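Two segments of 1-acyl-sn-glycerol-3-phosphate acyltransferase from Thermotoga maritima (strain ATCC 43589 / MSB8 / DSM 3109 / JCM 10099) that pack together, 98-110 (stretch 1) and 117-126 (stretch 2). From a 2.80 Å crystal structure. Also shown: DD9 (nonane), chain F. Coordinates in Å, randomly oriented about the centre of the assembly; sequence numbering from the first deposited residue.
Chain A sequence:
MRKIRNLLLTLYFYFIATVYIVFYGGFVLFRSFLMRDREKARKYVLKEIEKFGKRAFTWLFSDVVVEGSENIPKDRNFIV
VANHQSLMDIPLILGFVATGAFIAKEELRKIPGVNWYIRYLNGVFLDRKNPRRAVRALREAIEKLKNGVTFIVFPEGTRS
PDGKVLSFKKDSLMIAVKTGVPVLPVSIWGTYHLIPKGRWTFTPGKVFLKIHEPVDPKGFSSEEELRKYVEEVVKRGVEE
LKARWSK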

# COMPACT_ATOMS: atom_id res chain seq x y z
N ALA A 98 1.37 -2.09 6.93
CA ALA A 98 2.80 -1.88 6.92
C ALA A 98 3.23 -0.53 6.34
O ALA A 98 2.71 -0.13 5.32
CB ALA A 98 3.40 -3.00 6.10
N THR A 99 4.19 0.13 6.97
CA THR A 99 4.70 1.35 6.43
C THR A 99 6.00 1.09 5.76
O THR A 99 7.07 1.56 6.21
CB THR A 99 4.87 2.46 7.46
OG1 THR A 99 5.71 2.05 8.53
CG2 THR A 99 3.59 2.78 8.04
N GLY A 100 5.87 0.44 4.60
CA GLY A 100 6.99 0.09 3.74
C GLY A 100 7.18 0.89 2.45
O GLY A 100 6.36 1.73 2.04
N ALA A 101 8.31 0.58 1.83
CA ALA A 101 8.64 1.02 0.48
C ALA A 101 7.63 0.60 -0.58
O ALA A 101 6.98 -0.40 -0.49
CB ALA A 101 9.98 0.42 0.13
N PHE A 102 7.52 1.39 -1.61
CA PHE A 102 6.72 1.03 -2.75
C PHE A 102 7.37 1.56 -4.02
O PHE A 102 8.39 2.22 -3.94
CB PHE A 102 5.24 1.34 -2.58
CG PHE A 102 4.87 2.78 -2.43
CD1 PHE A 102 4.82 3.37 -1.21
CD2 PHE A 102 4.45 3.53 -3.54
CE1 PHE A 102 4.48 4.76 -1.09
CE2 PHE A 102 4.04 4.88 -3.43
CZ PHE A 102 4.06 5.50 -2.21
N ILE A 103 6.82 1.21 -5.19
CA ILE A 103 7.34 1.60 -6.51
C ILE A 103 6.52 2.77 -7.06
O ILE A 103 5.35 2.60 -7.34
CB ILE A 103 7.26 0.37 -7.46
CG1 ILE A 103 8.54 -0.45 -7.32
CG2 ILE A 103 6.93 0.73 -8.90
CD1 ILE A 103 8.76 -0.96 -5.90
N ALA A 104 7.11 3.95 -7.23
CA ALA A 104 6.32 5.11 -7.69
C ALA A 104 6.60 5.46 -9.15
O ALA A 104 7.68 5.25 -9.63
CB ALA A 104 6.61 6.32 -6.79
N LYS A 105 5.61 6.03 -9.83
CA LYS A 105 5.77 6.62 -11.18
C LYS A 105 6.89 7.62 -11.07
O LYS A 105 6.89 8.33 -10.06
CB LYS A 105 4.52 7.45 -11.58
CG LYS A 105 3.13 6.80 -11.57
CD LYS A 105 2.06 7.74 -10.99
CE LYS A 105 0.65 7.48 -11.55
NZ LYS A 105 -0.10 6.47 -10.74
N GLU A 106 7.81 7.73 -12.06
CA GLU A 106 8.83 8.82 -12.00
C GLU A 106 8.20 10.19 -11.63
O GLU A 106 8.76 10.92 -10.83
CB GLU A 106 9.67 8.97 -13.30
CG GLU A 106 10.67 10.17 -13.31
CD GLU A 106 11.61 10.20 -12.09
OE1 GLU A 106 12.26 9.14 -11.83
OE2 GLU A 106 11.68 11.25 -11.38
N GLU A 107 7.03 10.50 -12.21
CA GLU A 107 6.27 11.74 -11.97
C GLU A 107 6.36 12.22 -10.54
O GLU A 107 6.54 13.41 -10.29
CB GLU A 107 4.76 11.57 -12.22
CG GLU A 107 4.30 11.76 -13.64
CD GLU A 107 4.76 10.63 -14.54
OE1 GLU A 107 5.37 9.65 -14.01
OE2 GLU A 107 4.53 10.70 -15.78
N LEU A 108 6.19 11.29 -9.61
CA LEU A 108 5.87 11.59 -8.21
C LEU A 108 6.92 12.33 -7.42
O LEU A 108 6.53 13.10 -6.54
CB LEU A 108 5.46 10.31 -7.49
CG LEU A 108 4.03 9.82 -7.73
CD1 LEU A 108 3.87 8.37 -7.32
CD2 LEU A 108 3.11 10.72 -6.96
N ARG A 109 8.21 12.16 -7.78
CA ARG A 109 9.32 12.95 -7.23
C ARG A 109 9.04 14.46 -7.18
O ARG A 109 9.47 15.14 -6.28
CB ARG A 109 10.55 12.71 -8.06
CG ARG A 109 11.83 12.59 -7.25
CD ARG A 109 12.91 11.98 -8.16
NE ARG A 109 13.93 11.18 -7.46
CZ ARG A 109 14.47 10.05 -7.92
NH1 ARG A 109 14.09 9.53 -9.10
NH2 ARG A 109 15.39 9.39 -7.20
N LYS A 110 8.32 14.95 -8.19
CA LYS A 110 8.04 16.38 -8.36
C LYS A 110 6.91 16.86 -7.45
O LYS A 110 6.93 18.00 -7.05
CB LYS A 110 7.76 16.70 -9.87
N TYR A 117 7.81 11.84 1.62
CA TYR A 117 7.39 10.64 2.29
C TYR A 117 7.69 9.35 1.51
O TYR A 117 8.07 8.34 2.13
CB TYR A 117 5.98 10.81 2.84
CG TYR A 117 6.02 11.60 4.13
CD1 TYR A 117 6.33 10.98 5.33
CD2 TYR A 117 5.80 12.93 4.14
CE1 TYR A 117 6.39 11.66 6.51
CE2 TYR A 117 5.81 13.64 5.30
CZ TYR A 117 6.13 13.01 6.48
OH TYR A 117 6.14 13.75 7.65
N ILE A 118 7.62 9.39 0.18
CA ILE A 118 8.05 8.23 -0.62
C ILE A 118 9.50 7.90 -0.37
O ILE A 118 9.85 6.75 -0.24
CB ILE A 118 7.88 8.44 -2.14
CG1 ILE A 118 6.39 8.58 -2.49
CG2 ILE A 118 8.52 7.28 -2.90
CD1 ILE A 118 6.05 8.78 -3.95
N ARG A 119 10.34 8.93 -0.36
CA ARG A 119 11.74 8.79 -0.02
C ARG A 119 11.92 8.28 1.39
O ARG A 119 12.67 7.35 1.58
CB ARG A 119 12.48 10.10 -0.18
CG ARG A 119 12.86 10.41 -1.62
CD ARG A 119 14.07 11.40 -1.72
NE ARG A 119 13.62 12.78 -1.50
CZ ARG A 119 12.88 13.49 -2.36
NH1 ARG A 119 12.52 13.00 -3.57
NH2 ARG A 119 12.50 14.72 -2.02
N TYR A 120 11.21 8.83 2.38
CA TYR A 120 11.40 8.37 3.76
C TYR A 120 11.10 6.88 3.89
O TYR A 120 11.84 6.17 4.56
CB TYR A 120 10.54 9.14 4.76
CG TYR A 120 11.01 8.96 6.21
CD1 TYR A 120 10.66 7.87 6.93
CD2 TYR A 120 11.78 9.95 6.84
CE1 TYR A 120 11.08 7.69 8.24
CE2 TYR A 120 12.19 9.80 8.14
CZ TYR A 120 11.85 8.66 8.86
OH TYR A 120 12.26 8.43 10.17
N LEU A 121 10.05 6.41 3.20
CA LEU A 121 9.71 4.99 3.20
C LEU A 121 10.64 4.11 2.38
O LEU A 121 10.34 2.92 2.18
CB LEU A 121 8.26 4.80 2.71
CG LEU A 121 7.21 5.35 3.68
CD1 LEU A 121 5.90 5.63 2.97
CD2 LEU A 121 7.02 4.41 4.89
N ASN A 122 11.75 4.70 1.92
CA ASN A 122 12.71 4.06 1.04
C ASN A 122 12.13 3.54 -0.25
O ASN A 122 12.63 2.58 -0.79
CB ASN A 122 13.43 2.94 1.79
CG ASN A 122 14.77 3.35 2.26
OD1 ASN A 122 15.79 2.86 1.79
ND2 ASN A 122 14.79 4.27 3.20
N GLY A 123 11.09 4.18 -0.78
CA GLY A 123 10.51 3.79 -2.08
C GLY A 123 11.47 3.80 -3.27
O GLY A 123 12.62 3.99 -3.12
N VAL A 124 10.95 3.55 -4.47
CA VAL A 124 11.76 3.18 -5.65
C VAL A 124 10.95 3.71 -6.80
O VAL A 124 9.83 3.21 -7.03
CB VAL A 124 11.91 1.66 -5.86
CG1 VAL A 124 12.55 1.36 -7.18
CG2 VAL A 124 12.71 1.03 -4.73
N PHE A 125 11.51 4.73 -7.46
CA PHE A 125 10.88 5.35 -8.58
C PHE A 125 11.22 4.58 -9.90
O PHE A 125 12.27 3.91 -10.02
CB PHE A 125 11.27 6.82 -8.66
CG PHE A 125 10.81 7.70 -7.48
CD1 PHE A 125 9.53 8.22 -7.43
CD2 PHE A 125 11.71 8.10 -6.48
CE1 PHE A 125 9.12 9.05 -6.37
CE2 PHE A 125 11.30 8.93 -5.44
CZ PHE A 125 10.00 9.39 -5.38
N LEU A 126 10.27 4.66 -10.85
CA LEU A 126 10.41 4.27 -12.24
C LEU A 126 10.42 5.51 -13.15
O LEU A 126 11.28 5.66 -14.06
CB LEU A 126 9.23 3.40 -12.61
CG LEU A 126 9.19 1.96 -12.01
CD1 LEU A 126 8.07 1.15 -12.71
CD2 LEU A 126 10.52 1.18 -12.05
C1 DD9 F . 2.21 13.29 8.78
C2 DD9 F . 2.98 12.71 7.60
C3 DD9 F . 1.99 12.11 6.62
C4 DD9 F . 2.73 11.59 5.40
C5 DD9 F . 1.82 10.67 4.59
C6 DD9 F . 2.66 10.01 3.50
C7 DD9 F . 1.88 9.41 2.32
C8 DD9 F . 2.90 8.70 1.41
C9 DD9 F . 2.39 8.55 -0.02
O HOH W 1 9.80 1.64 4.66

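The two stretches are joined by a short parallel β-ladder, extended on the side of Ala104 and Phe125 by apolar packing against the end of a helix, and together they bury 844 Å². Three backbone hydrogen bonds define the ladder: a weak one from Val124 N to Phe102 O (2.9 Å), then Ala104 N to Val124 O (2.8 Å) and Leu126 N to Ala104 O (2.9 Å). Val124 thus both donates and accepts, and Ala104 does the same across the gap. Ile103 CA also approaches Val124 O (3.0 Å) in a CA-H...O contact.

Side chains alternate between the two faces. On one, Ile103 CD1 meets Val124 CB at 4.1 Å, β-branched residues well suited to extended backbone. On the other, the small methyl of Ala104 leaves room for its strand partner Phe125 and for Ile118 from the helix: its CB lies 3.5 Å from Phe125 CD1 and 3.8 Å from Ile118 CD1. Leu108 CB also reaches Ile118 CD1 (3.9 Å), and Phe102 CZ packs against Ile118 CG1 (3.9 Å). The edge of the Phe102 ring faces Leu121 CD1 and the nonane.

Phe125, which has the largest area covered by the opposing stretch, has Leu108 CB at its ring edge, 4.0 Å from CE1, while Arg109 CG lies over one face of the ring, and Phe125 CD2 lies over one face of the guanidinium, 3.7 Å from Arg109 CZ. The aliphatic part of the arginine covers the aromatic ring, while its flat end group meets the ring's border at CD2; a weak salt-bridging hydrogen bond from Arg109 NH1 to Glu106 OE1 (3.3 Å) accompanies this placement.

Before the ladder, a water donates to Thr99 O (3.1 Å) and Leu121 O (2.8 Å), bridging the two backbones. Gly123 passes close to Phe102 O, with its CA at 3.2 Å; a CB here would clash with Ile118 CG2, so glycine fits this turn into the strand.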